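Long-range contacts in hypothetical protein Atu1540 (Agrobacterium tumefaciens str. C58, PDB 2HWJ), which is of unknown function but belongs to a family of putative ParB-like nucleases in the ParB and sulfiredoxin clan: residues Ser10-Asp15 against Glu81-Ser86; Glu28-Arg33 against Leu75-Val80; Gly58-Ala63 against Leu94-Phe99; Pro135-Ala140 against Ser157-Ala162. One frame throughout, in Å; residues are numbered along the deposited sequence.

Contact 1: Ser10-Asp15 against Glu81-Ser86; sequences SRIAID and EHVLTS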
loop_
_atom_site.group_PDB
_atom_site.type_symbol
_atom_site.label_atom_id
_atom_site.label_comp_id
_atom_site.label_asym_id
_atom_site.label_seq_id
_atom_site.Cartn_x
_atom_site.Cartn_y
_atom_site.Cartn_z
ATOM N N SER A 10 24.336 -8.516 -5.588
ATOM C CA SER A 10 25.630 -8.540 -4.942
ATOM C C SER A 10 25.668 -9.622 -3.957
ATOM O O SER A 10 24.845 -10.540 -4.030
ATOM C CB SER A 10 26.063 -7.228 -4.300
ATOM O OG SER A 10 24.973 -6.602 -3.730
ATOM N N ARG A 11 26.601 -9.493 -3.016
ATOM C CA ARG A 11 27.209 -10.611 -2.328
ATOM C C ARG A 11 27.899 -10.116 -1.092
ATOM O O ARG A 11 28.768 -9.309 -1.179
ATOM C CB ARG A 11 28.281 -11.158 -3.222
ATOM C CG ARG A 11 28.960 -12.446 -2.720
ATOM C CD ARG A 11 28.010 -13.567 -2.833
ATOM N NE ARG A 11 28.639 -14.867 -2.704
ATOM C CZ ARG A 11 29.899 -15.148 -2.996
ATOM N NH1 ARG A 11 30.707 -14.195 -3.449
ATOM N NH2 ARG A 11 30.323 -16.394 -2.809
ATOM N N ILE A 12 27.539 -10.624 0.067
ATOM C CA ILE A 12 28.106 -10.168 1.302
ATOM C C ILE A 12 28.299 -11.329 2.248
ATOM O O ILE A 12 27.578 -12.381 2.165
ATOM C CB ILE A 12 27.187 -9.144 1.965
ATOM C CG1 ILE A 12 27.904 -8.295 3.035
ATOM C CG2 ILE A 12 26.052 -9.833 2.597
ATOM C CD1 ILE A 12 27.167 -7.008 3.296
ATOM N N ALA A 13 29.248 -11.109 3.158
ATOM C CA ALA A 13 29.544 -12.040 4.221
ATOM C C ALA A 13 28.462 -11.818 5.225
ATOM O O ALA A 13 28.254 -10.671 5.705
ATOM C CB ALA A 13 30.837 -11.715 4.856
ATOM N N ILE A 14 27.799 -12.905 5.580
ATOM C CA ILE A 14 26.790 -12.829 6.595
ATOM C C ILE A 14 27.319 -12.216 7.903
ATOM O O ILE A 14 26.602 -11.515 8.611
ATOM C CB ILE A 14 26.166 -14.209 6.883
ATOM C CG1 ILE A 14 25.350 -14.708 5.671
ATOM C CG2 ILE A 14 25.281 -14.115 8.150
ATOM C CD1 ILE A 14 25.193 -16.198 5.712
ATOM N N ASP A 15 28.577 -12.434 8.225
ATOM C CA ASP A 15 29.030 -11.833 9.460
ATOM C C ASP A 15 29.104 -10.277 9.302
ATOM O O ASP A 15 29.543 -9.588 10.163
ATOM C CB ASP A 15 30.352 -12.482 9.899
ATOM C CG ASP A 15 31.488 -12.086 9.010
ATOM O OD1 ASP A 15 31.461 -10.941 8.528
ATOM O OD2 ASP A 15 32.435 -12.886 8.766
ATOM N N GLU A 81 28.911 -18.837 4.850
ATOM C CA GLU A 81 29.611 -17.528 4.952
ATOM C C GLU A 81 28.988 -16.354 4.225
ATOM O O GLU A 81 28.954 -15.262 4.741
ATOM C CB GLU A 81 31.046 -17.638 4.438
ATOM C CG GLU A 81 31.335 -18.972 3.679
ATOM C CD GLU A 81 32.865 -19.257 3.570
ATOM O OE1 GLU A 81 33.644 -18.249 3.501
ATOM O OE2 GLU A 81 33.262 -20.457 3.591
ATOM N N HIS A 82 28.534 -16.579 3.009
ATOM C CA HIS A 82 28.040 -15.524 2.201
ATOM C C HIS A 82 26.542 -15.671 1.802
ATOM O O HIS A 82 25.989 -16.770 1.775
ATOM C CB HIS A 82 28.898 -15.474 0.944
ATOM C CG HIS A 82 30.324 -15.031 1.160
ATOM N ND1 HIS A 82 31.386 -15.921 1.231
ATOM C CD2 HIS A 82 30.863 -13.788 1.272
ATOM C CE1 HIS A 82 32.514 -15.250 1.374
ATOM N NE2 HIS A 82 32.226 -13.952 1.396
ATOM N N VAL A 83 25.871 -14.571 1.470
ATOM C CA VAL A 83 24.541 -14.688 0.926
ATOM C C VAL A 83 24.375 -13.645 -0.220
ATOM O O VAL A 83 24.898 -12.556 -0.116
ATOM C CB VAL A 83 23.480 -14.520 2.024
ATOM C CG1 VAL A 83 23.486 -13.076 2.647
ATOM C CG2 VAL A 83 22.078 -14.774 1.466
ATOM N N LEU A 84 23.662 -13.964 -1.297
ATOM C CA LEU A 84 23.350 -12.980 -2.331
ATOM C C LEU A 84 22.385 -11.977 -1.793
ATOM O O LEU A 84 21.546 -12.312 -0.910
ATOM C CB LEU A 84 22.648 -13.660 -3.456
ATOM C CG LEU A 84 23.455 -14.786 -4.094
ATOM C CD1 LEU A 84 22.683 -15.362 -5.226
ATOM C CD2 LEU A 84 24.896 -14.322 -4.471
ATOM N N THR A 85 22.485 -10.752 -2.283
ATOM C CA THR A 85 21.711 -9.654 -1.756
ATOM C C THR A 85 21.350 -8.775 -2.965
ATOM O O THR A 85 21.981 -8.859 -4.026
ATOM C CB THR A 85 22.595 -8.689 -0.965
ATOM O OG1 THR A 85 23.717 -8.311 -1.794
ATOM C CG2 THR A 85 23.138 -9.263 0.334
ATOM N N SER A 86 20.363 -7.894 -2.775
ATOM C CA SER A 86 19.985 -6.953 -3.765
ATOM C C SER A 86 19.697 -5.697 -2.990
ATOM O O SER A 86 18.853 -5.701 -2.081
ATOM C CB SER A 86 18.715 -7.385 -4.437
ATOM O OG SER A 86 18.442 -6.465 -5.470
#
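Arg11 lays its guanidinium over the imidazole of His82, with 4.6 Å between the Arg11 guanidinium centre and the His82 ring centre and their planes 26° from parallel. The overlap is offset, since His82 CG lies over the guanidinium face toward its rim. Arg11 starts with CG anti to the backbone N (chi1 -174°) and then bends at chi2, which places CD beside the next strand, 3.6 Å from Leu84 CD2. Arginine suits this place because its methylenes can rest on a leucine while its flat end stacks on a ring. Ala13 shares this face, and its single methyl lets the imidazole come near, with Ala13 CB 4.1 Å from His82 CD2. Strands 9-13 and 82-90 run antiparallel here, and both Arg11-Leu84 and Ala13-His82 are non-hydrogen-bonded pairs. The alternate residues turn to the other face, where Ile12 and Thr85 cross at about a right angle, Ile12 CG2 being 3.7 Å from Thr85 CG2. The hydroxyl of Thr85 serves a different neighbour: Ser10 OG and Thr85 OG1 share a hydrogen bond of 2.9 Å in which either could donate. Backbone bonds link Ser10 with Thr85 and Ile12 with Val83. Beyond the strand end, Ile14 N donates to Glu81 O at 2.8 Å, and Ile14 CG1 packs across Val83 CG1 at 3.9 Å. Strand 9-13 is an outermost strand of the four-stranded mixed sheet within this chain, and Arg11 also packs on Leu48 of the second subunit. On its other side strand 82-90 pairs in parallel with strand 52-57, while Ile14 leans on Val72 and Ser76 of helix 69-77.

Contact 2: Glu28-Arg33 against Leu75-Val80; sequences EVELKR and LSKEGV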
loop_
_atom_site.group_PDB
_atom_site.type_symbol
_atom_site.label_atom_id
_atom_site.label_comp_id
_atom_site.label_asym_id
_atom_site.label_seq_id
_atom_site.Cartn_x
_atom_site.Cartn_y
_atom_site.Cartn_z
ATOM N N GLU A 28 11.678 -21.313 14.580
ATOM C CA GLU A 28 11.535 -21.126 13.145
ATOM C C GLU A 28 12.956 -21.273 12.560
ATOM O O GLU A 28 13.162 -22.091 11.629
ATOM C CB GLU A 28 10.892 -19.755 12.837
ATOM C CG GLU A 28 10.354 -19.523 11.348
ATOM C CD GLU A 28 9.097 -18.478 11.224
ATOM O OE1 GLU A 28 8.980 -17.540 12.085
ATOM O OE2 GLU A 28 8.245 -18.552 10.276
ATOM N N VAL A 29 13.935 -20.537 13.151
ATOM C CA VAL A 29 15.347 -20.705 12.787
ATOM C C VAL A 29 15.694 -22.206 12.658
ATOM O O VAL A 29 16.006 -22.665 11.543
ATOM C CB VAL A 29 16.300 -20.026 13.771
ATOM C CG1 VAL A 29 17.765 -20.377 13.487
ATOM C CG2 VAL A 29 16.108 -18.577 13.709
ATOM N N GLU A 30 15.593 -22.972 13.751
ATOM C CA GLU A 30 15.895 -24.437 13.737
ATOM C C GLU A 30 15.181 -25.244 12.625
ATOM O O GLU A 30 15.819 -26.085 11.947
ATOM C CB GLU A 30 15.654 -25.082 15.108
ATOM C CG GLU A 30 16.545 -24.567 16.246
ATOM C CD GLU A 30 18.048 -24.733 15.979
ATOM O OE1 GLU A 30 18.798 -23.685 15.990
ATOM O OE2 GLU A 30 18.485 -25.900 15.758
ATOM N N LEU A 31 13.882 -24.995 12.412
ATOM C CA LEU A 31 13.207 -25.601 11.242
ATOM C C LEU A 31 13.929 -25.242 9.939
ATOM O O LEU A 31 14.358 -26.149 9.227
ATOM C CB LEU A 31 11.713 -25.287 11.177
ATOM C CG LEU A 31 10.970 -25.943 12.362
ATOM C CD1 LEU A 31 9.482 -25.602 12.299
ATOM C CD2 LEU A 31 11.204 -27.486 12.502
ATOM N N LYS A 32 14.127 -23.940 9.647
ATOM C CA LYS A 32 14.958 -23.571 8.489
ATOM C C LYS A 32 16.274 -24.352 8.482
ATOM O O LYS A 32 16.572 -24.984 7.478
ATOM C CB LYS A 32 15.147 -22.079 8.351
ATOM C CG LYS A 32 14.004 -21.360 7.608
ATOM C CD LYS A 32 13.888 -19.977 8.220
ATOM C CE LYS A 32 12.962 -19.018 7.511
ATOM N NZ LYS A 32 11.887 -19.641 6.699
ATOM N N ARG A 33 17.023 -24.394 9.586
ATOM C CA ARG A 33 18.266 -25.112 9.552
ATOM C C ARG A 33 18.088 -26.609 9.182
ATOM O O ARG A 33 18.992 -27.212 8.592
ATOM C CB ARG A 33 18.904 -25.097 10.904
ATOM C CG ARG A 33 19.148 -23.799 11.573
ATOM C CD ARG A 33 20.536 -23.980 12.083
ATOM N NE ARG A 33 20.759 -24.122 13.500
ATOM C CZ ARG A 33 21.806 -24.809 13.975
ATOM N NH1 ARG A 33 22.639 -25.417 13.152
ATOM N NH2 ARG A 33 22.034 -24.904 15.263
ATOM N N LEU A 75 21.220 -19.723 8.257
ATOM C CA LEU A 75 22.326 -20.036 7.342
ATOM C C LEU A 75 23.625 -19.785 8.108
ATOM O O LEU A 75 24.592 -20.547 8.031
ATOM C CB LEU A 75 22.262 -19.170 6.091
ATOM C CG LEU A 75 21.658 -19.510 4.725
ATOM C CD1 LEU A 75 20.781 -20.648 4.678
ATOM C CD2 LEU A 75 20.929 -18.317 4.154
ATOM N N SER A 76 23.610 -18.750 8.917
ATOM C CA SER A 76 24.783 -18.443 9.679
ATOM C C SER A 76 25.140 -19.573 10.650
ATOM O O SER A 76 26.286 -20.069 10.653
ATOM C CB SER A 76 24.551 -17.197 10.448
ATOM O OG SER A 76 25.672 -17.124 11.254
ATOM N N LYS A 77 24.148 -20.010 11.435
ATOM C CA LYS A 77 24.330 -21.192 12.244
ATOM C C LYS A 77 24.735 -22.447 11.431
ATOM O O LYS A 77 25.404 -23.330 11.969
ATOM C CB LYS A 77 23.120 -21.463 13.122
ATOM C CG LYS A 77 22.891 -20.414 14.172
ATOM C CD LYS A 77 21.824 -20.937 15.202
ATOM C CE LYS A 77 21.534 -19.997 16.404
ATOM N NZ LYS A 77 20.738 -20.728 17.461
ATOM N N GLU A 78 24.394 -22.538 10.143
ATOM C CA GLU A 78 24.837 -23.734 9.386
ATOM C C GLU A 78 26.248 -23.628 8.864
ATOM O O GLU A 78 26.696 -24.499 8.137
ATOM C CB GLU A 78 23.905 -24.049 8.210
ATOM C CG GLU A 78 22.706 -24.892 8.566
ATOM C CD GLU A 78 23.054 -26.156 9.414
ATOM O OE1 GLU A 78 22.541 -26.243 10.573
ATOM O OE2 GLU A 78 23.816 -27.054 8.927
ATOM N N GLY A 79 26.937 -22.545 9.211
ATOM C CA GLY A 79 28.300 -22.315 8.719
ATOM C C GLY A 79 28.367 -21.675 7.320
ATOM O O GLY A 79 29.420 -21.652 6.706
ATOM N N VAL A 80 27.266 -21.136 6.803
ATOM C CA VAL A 80 27.309 -20.589 5.495
ATOM C C VAL A 80 27.906 -19.203 5.650
ATOM O O VAL A 80 27.449 -18.491 6.499
ATOM C CB VAL A 80 25.916 -20.452 4.925
ATOM C CG1 VAL A 80 26.007 -19.704 3.640
ATOM C CG2 VAL A 80 25.309 -21.792 4.680
#
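Arg33 of helix 26-37 reaches the end of helix 69-77 and meets two neighbouring residues there in different ways. Its edge is used by Glu78: Arg33 NH1 donates to Glu78 OE1 at 2.7 Å; the oxygen lies near the guanidinium plane, and NH1 reaches it on the anti side but 33° out of the carboxylate plane. Its face is used by Lys77, whose CB sits 3.6 Å from Arg33 NE, toward the rim of the group. Arg33 has CG anti to the carbonyl carbon (chi1 -55°) and bends at both chi2 and chi3, a flexible chain well suited to a salt-bridge network, here formed by Glu30, Arg33, Lys77 and Glu78. Just past helix 69-77, Glu78 keeps near-helical angles, and Gly79 is the first residue to leave them, in a Schellman motif: its phi is positive (83°), and Gly79 N and Val80 N bond back to Ser76 O and Leu75 O. The cationic Arg33 therefore lies near a helix C-terminus, whose carbonyl dipoles would be expected to favour a positive charge. Glu78 OE1 has a second salt bridge, to Arg37. Lys77 stretches out beyond CG, its chain crossing that of Arg33 at about a right angle, and forms a long salt bridge from Lys77 NZ to Glu30 OE1 at 3.8 Å. That same Glu30 OE1 receives Arg33 NE at 3.2 Å, from above the carboxylate plane. Lys77 also makes a cation-pi contact with Phe26.

Contact 3: Gly58-Ala63 against Leu94-Phe99; sequences GPKDRA and LGKDEF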
loop_
_atom_site.group_PDB
_atom_site.type_symbol
_atom_site.label_atom_id
_atom_site.label_comp_id
_atom_site.label_asym_id
_atom_site.label_seq_id
_atom_site.Cartn_x
_atom_site.Cartn_y
_atom_site.Cartn_z
ATOM N N GLY A 58 23.521 1.544 4.142
ATOM C CA GLY A 58 23.551 2.516 5.205
ATOM C C GLY A 58 24.842 3.237 5.221
ATOM O O GLY A 58 25.621 3.139 4.316
ATOM N N PRO A 59 25.091 3.935 6.306
ATOM C CA PRO A 59 26.231 4.787 6.563
ATOM C C PRO A 59 27.509 3.989 6.506
ATOM O O PRO A 59 27.475 2.792 6.759
ATOM C CB PRO A 59 26.021 5.221 7.977
ATOM C CG PRO A 59 24.612 5.057 8.190
ATOM C CD PRO A 59 24.196 3.839 7.457
ATOM N N LYS A 60 28.633 4.647 6.170
ATOM C CA LYS A 60 29.909 3.941 5.932
ATOM C C LYS A 60 29.565 2.952 4.903
ATOM O O LYS A 60 28.620 3.171 4.125
ATOM C CB LYS A 60 30.366 3.233 7.191
ATOM C CG LYS A 60 30.513 4.236 8.319
ATOM C CD LYS A 60 31.468 5.364 7.876
ATOM C CE LYS A 60 31.146 6.700 8.584
ATOM N NZ LYS A 60 31.651 6.802 10.041
ATOM N N ASP A 61 30.200 1.821 4.814
ATOM C CA ASP A 61 29.575 1.133 3.686
ATOM C C ASP A 61 28.475 0.075 3.931
ATOM O O ASP A 61 28.078 -0.690 3.068
ATOM C CB ASP A 61 30.542 0.940 2.530
ATOM C CG ASP A 61 30.611 2.190 1.680
ATOM O OD1 ASP A 61 31.762 2.678 1.496
ATOM O OD2 ASP A 61 29.490 2.721 1.284
ATOM N N ARG A 62 27.891 0.149 5.101
ATOM C CA ARG A 62 27.348 -1.004 5.660
ATOM C C ARG A 62 26.023 -1.361 4.972
ATOM O O ARG A 62 25.279 -0.511 4.499
ATOM C CB ARG A 62 27.340 -0.822 7.194
ATOM C CG ARG A 62 28.775 -0.724 7.859
ATOM C CD ARG A 62 29.590 -1.976 7.460
ATOM N NE ARG A 62 30.370 -2.587 8.537
ATOM C CZ ARG A 62 29.994 -3.610 9.342
ATOM N NH1 ARG A 62 28.810 -4.214 9.272
ATOM N NH2 ARG A 62 30.855 -4.036 10.266
ATOM N N ALA A 63 25.769 -2.644 4.835
ATOM C CA ALA A 63 24.502 -3.159 4.341
ATOM C C ALA A 63 23.574 -3.597 5.488
ATOM O O ALA A 63 23.988 -4.428 6.332
ATOM C CB ALA A 63 24.775 -4.318 3.470
ATOM N N LEU A 94 23.438 9.433 4.397
ATOM C CA LEU A 94 23.068 9.920 5.734
ATOM C C LEU A 94 24.086 9.608 6.859
ATOM O O LEU A 94 24.724 8.532 6.863
ATOM C CB LEU A 94 21.684 9.355 6.134
ATOM C CG LEU A 94 20.610 9.578 5.069
ATOM C CD1 LEU A 94 19.258 9.039 5.427
ATOM C CD2 LEU A 94 20.473 11.059 4.677
ATOM N N GLY A 95 24.189 10.489 7.851
ATOM C CA GLY A 95 24.779 10.113 9.129
ATOM C C GLY A 95 23.887 9.091 9.863
ATOM O O GLY A 95 22.771 8.713 9.420
ATOM N N LYS A 96 24.350 8.658 11.023
ATOM C CA LYS A 96 23.815 7.442 11.627
ATOM C C LYS A 96 22.490 7.711 12.329
ATOM O O LYS A 96 21.552 6.919 12.322
ATOM C CB LYS A 96 24.860 6.886 12.597
ATOM C CG LYS A 96 26.149 6.374 11.842
ATOM C CD LYS A 96 27.292 7.466 11.542
ATOM C CE LYS A 96 28.621 6.666 11.380
ATOM N NZ LYS A 96 29.320 6.178 12.693
ATOM N N ASP A 97 22.461 8.877 12.926
ATOM C CA ASP A 97 21.343 9.391 13.595
ATOM C C ASP A 97 20.211 9.444 12.584
ATOM O O ASP A 97 19.132 8.856 12.758
ATOM C CB ASP A 97 21.761 10.829 13.920
ATOM C CG ASP A 97 21.573 11.168 15.347
ATOM O OD1 ASP A 97 20.855 10.370 15.995
ATOM O OD2 ASP A 97 22.140 12.218 15.796
ATOM N N GLU A 98 20.484 10.167 11.496
ATOM C CA GLU A 98 19.451 10.449 10.558
ATOM C C GLU A 98 19.020 9.123 9.908
ATOM O O GLU A 98 17.842 8.835 9.769
ATOM C CB GLU A 98 19.922 11.491 9.576
ATOM C CG GLU A 98 18.834 11.851 8.643
ATOM C CD GLU A 98 19.095 13.099 7.875
ATOM O OE1 GLU A 98 20.278 13.442 7.639
ATOM O OE2 GLU A 98 18.099 13.730 7.455
ATOM N N PHE A 99 19.989 8.287 9.595
ATOM C CA PHE A 99 19.696 7.054 9.049
ATOM C C PHE A 99 18.665 6.298 9.858
ATOM O O PHE A 99 17.675 5.843 9.317
ATOM C CB PHE A 99 20.968 6.265 9.062
ATOM C CG PHE A 99 20.788 4.855 8.635
ATOM C CD1 PHE A 99 20.553 4.558 7.328
ATOM C CD2 PHE A 99 20.830 3.828 9.562
ATOM C CE1 PHE A 99 20.410 3.232 6.914
ATOM C CE2 PHE A 99 20.675 2.430 9.150
ATOM C CZ PHE A 99 20.454 2.149 7.837
#
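Pro59, the first residue of a type II' beta turn, sets its ring on Phe99 in the first turn of helix 96-105. Pro59 CD does the touching: it lies over the centre of one face of the Phe99 ring, 3.7 Å from the centroid and 10° off the ring normal, a CH-pi contact. Phe99 CG stands anti to the backbone N (chi1 174°), which carries the ring toward the turn. Proline suits the spot, since its CD is a compact, rigid methylene next to a backbone nitrogen that draws electrons and should make the C-H slightly acidic. Gly58, with no side chain, lets the ring come close to the backbone itself, Gly58 CA being 3.6 Å from Phe99 CE1. The turn joins the antiparallel strands 52-57 and 63-65 as a beta hairpin. Within it Arg62 N bonds to Pro59 O at 3.1 Å and Gly58 N to Arg62 O at 2.7 Å, while Lys60 takes up the positive phi of 55° that a type II' turn requires at its second residue. On the helix side Gly95 is the N-cap, its O accepting Phe99 N at 2.8 Å. Between turn and helix start, Pro59 CG also rests 3.7 Å from Leu94 O, and Pro59 CB packs on Lys96 CG at 4.0 Å. At the exposed side, the chains of Lys60 and Lys96 cross at about a right angle, and their like charges would be expected to repel. Phe99 also meets the ring of Tyr64 in strand 63-65, and Glu98 makes a salt bridge to Arg168 of the third subunit.

Contact 4: Pro135-Ala140 against Ser157-Ala162; sequences PFRSLA and SEFGWA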
loop_
_atom_site.group_PDB
_atom_site.type_symbol
_atom_site.label_atom_id
_atom_site.label_comp_id
_atom_site.label_asym_id
_atom_site.label_seq_id
_atom_site.Cartn_x
_atom_site.Cartn_y
_atom_site.Cartn_z
ATOM N N PRO A 135 10.045 -16.415 21.639
ATOM C CA PRO A 135 9.274 -17.653 21.429
ATOM C C PRO A 135 7.869 -17.358 20.955
ATOM O O PRO A 135 7.286 -18.173 20.246
ATOM C CB PRO A 135 9.276 -18.351 22.818
ATOM C CG PRO A 135 9.613 -17.203 23.837
ATOM C CD PRO A 135 10.477 -16.204 23.047
ATOM N N PHE A 136 7.301 -16.208 21.280
ATOM C CA PHE A 136 5.980 -15.923 20.643
ATOM C C PHE A 136 6.106 -15.631 19.180
ATOM O O PHE A 136 5.156 -15.906 18.413
ATOM C CB PHE A 136 5.131 -14.889 21.394
ATOM C CG PHE A 136 4.697 -15.400 22.720
ATOM C CD1 PHE A 136 5.509 -15.198 23.859
ATOM C CD2 PHE A 136 3.563 -16.231 22.829
ATOM C CE1 PHE A 136 5.168 -15.746 25.085
ATOM C CE2 PHE A 136 3.204 -16.796 24.080
ATOM C CZ PHE A 136 4.009 -16.534 25.212
ATOM N N ARG A 137 7.273 -15.131 18.764
ATOM C CA ARG A 137 7.430 -14.997 17.359
ATOM C C ARG A 137 7.300 -16.381 16.673
ATOM O O ARG A 137 6.703 -16.470 15.562
ATOM C CB ARG A 137 8.720 -14.313 17.052
ATOM C CG ARG A 137 8.992 -14.199 15.605
ATOM C CD ARG A 137 7.956 -13.392 14.941
ATOM N NE ARG A 137 8.224 -13.300 13.529
ATOM C CZ ARG A 137 8.013 -14.304 12.672
ATOM N NH1 ARG A 137 7.546 -15.466 13.116
ATOM N NH2 ARG A 137 8.297 -14.161 11.381
ATOM N N SER A 138 7.810 -17.461 17.305
ATOM C CA SER A 138 7.759 -18.792 16.670
ATOM C C SER A 138 6.362 -19.307 16.672
ATOM O O SER A 138 5.896 -19.953 15.719
ATOM C CB SER A 138 8.558 -19.793 17.424
ATOM O OG SER A 138 9.913 -19.496 17.379
ATOM N N LEU A 139 5.694 -19.064 17.786
ATOM C CA LEU A 139 4.312 -19.472 17.900
ATOM C C LEU A 139 3.477 -18.779 16.819
ATOM O O LEU A 139 2.782 -19.468 16.093
ATOM C CB LEU A 139 3.756 -19.149 19.284
ATOM C CG LEU A 139 2.366 -19.761 19.496
ATOM C CD1 LEU A 139 2.380 -21.302 19.497
ATOM C CD2 LEU A 139 1.698 -19.237 20.713
ATOM N N ALA A 140 3.581 -17.441 16.706
ATOM C CA ALA A 140 2.885 -16.712 15.692
ATOM C C ALA A 140 3.241 -17.252 14.273
ATOM O O ALA A 140 2.374 -17.398 13.426
ATOM C CB ALA A 140 3.139 -15.250 15.829
ATOM N N SER A 157 3.561 -8.344 10.321
ATOM C CA SER A 157 2.264 -9.003 10.601
ATOM C C SER A 157 2.405 -9.928 11.761
ATOM O O SER A 157 1.638 -9.879 12.698
ATOM C CB SER A 157 1.880 -9.886 9.432
ATOM O OG SER A 157 0.504 -10.321 9.475
ATOM N N GLU A 158 3.387 -10.811 11.670
ATOM C CA GLU A 158 3.648 -11.816 12.669
ATOM C C GLU A 158 3.919 -11.246 14.033
ATOM O O GLU A 158 3.422 -11.744 15.026
ATOM C CB GLU A 158 4.831 -12.697 12.242
ATOM C CG GLU A 158 4.496 -13.708 11.179
ATOM C CD GLU A 158 4.658 -13.188 9.772
ATOM O OE1 GLU A 158 5.076 -11.990 9.555
ATOM O OE2 GLU A 158 4.348 -14.014 8.872
ATOM N N PHE A 159 4.690 -10.202 14.090
ATOM C CA PHE A 159 4.968 -9.649 15.360
ATOM C C PHE A 159 3.714 -9.102 16.067
ATOM O O PHE A 159 3.646 -9.100 17.306
ATOM C CB PHE A 159 6.121 -8.658 15.268
ATOM C CG PHE A 159 7.481 -9.319 15.431
ATOM C CD1 PHE A 159 8.392 -9.368 14.373
ATOM C CD2 PHE A 159 7.827 -9.956 16.642
ATOM C CE1 PHE A 159 9.647 -10.001 14.542
ATOM C CE2 PHE A 159 9.075 -10.593 16.824
ATOM C CZ PHE A 159 9.987 -10.594 15.775
ATOM N N GLY A 160 2.705 -8.717 15.276
ATOM C CA GLY A 160 1.384 -8.325 15.792
ATOM C C GLY A 160 0.641 -9.468 16.431
ATOM O O GLY A 160 0.097 -9.351 17.532
ATOM N N TRP A 161 0.679 -10.604 15.763
ATOM C CA TRP A 161 0.121 -11.842 16.303
ATOM C C TRP A 161 0.896 -12.325 17.529
ATOM O O TRP A 161 0.283 -12.751 18.532
ATOM C CB TRP A 161 0.050 -12.916 15.219
ATOM C CG TRP A 161 -1.132 -12.648 14.317
ATOM C CD1 TRP A 161 -1.155 -11.873 13.188
ATOM C CD2 TRP A 161 -2.475 -13.056 14.543
ATOM N NE1 TRP A 161 -2.405 -11.814 12.694
ATOM C CE2 TRP A 161 -3.246 -12.524 13.500
ATOM C CE3 TRP A 161 -3.102 -13.860 15.523
ATOM C CZ2 TRP A 161 -4.602 -12.770 13.375
ATOM C CZ3 TRP A 161 -4.464 -14.100 15.415
ATOM C CH2 TRP A 161 -5.201 -13.557 14.330
ATOM N N ALA A 162 2.224 -12.234 17.471
ATOM C CA ALA A 162 3.007 -12.612 18.623
ATOM C C ALA A 162 2.687 -11.726 19.839
ATOM O O ALA A 162 2.566 -12.213 20.931
ATOM C CB ALA A 162 4.492 -12.589 18.300
#
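Ala140 and Phe136 of helix 135-146 press against Ala162 of helix 157-166, and here the packing is tight. Small residues make it possible: Ala162 CB sits 3.9 Å from Phe136 CB and 3.9 Å from Ala140 CB, and the segment axes come within 8.0 Å of each other at an angle of 109°. Ala140 CB also lies 3.9 Å from Trp161 CB. Next to these alanines Arg137 packs by its methylenes. Arg137 CD stands over the centre of one face of the Phe159 ring, 3.6 Å from the centroid, in a CH-pi contact. CG is anti to the backbone N (chi1 177°), and a bend at chi2 puts CD above the ring. The guanidinium that follows is turned 82° from that ring; it offers its edge to Phe159 CE1 and its face to Glu158, whose CB is 3.6 Å from Arg137 CZ. On the side of partly exposed Glu158 the contact is looser: the two charged ends lie near each other without bonding. Arg137 NH2 and Glu158 OE1 remain 4.3 Å apart, the oxygen well out of the guanidinium plane, so at most a through-space attraction between the charges is likely. Each polar end has a firmer partner, Arg137 in Glu28 and Glu158 in Arg144, both through salt bridges. Around this crossing, Phe136 reaches Leu174 of helix 171-176, Leu139 touches Phe178 and Ala181 of helix 178-189, and Trp161 packs on Ala189 of that same helix while its NE1 bonds to Pro198 O.

Contact 4 is the buried one, a helix crossing that combines close-set alanines with the methylenes of an arginine on an aromatic ring, whereas contact 2 lies at the surface and depends on charges. Contacts 1 and 3 are partly buried and share the mixed sheet: one pairs its strands through backbone bonds, the other rests a hairpin turn on a helix by apolar packing. Strand 82-90 follows helix 69-77 directly, and contacts 1 and 2 touch, Ile14 packing on Leu75, Ser76 and Val80. Contact 1 meets contact 3 where Ile12 packs on Ala63. A salt bridge from Glu28 to Arg137 ties contact 2 to contact 4, which lies across the chain's centre from contacts 1 and 3.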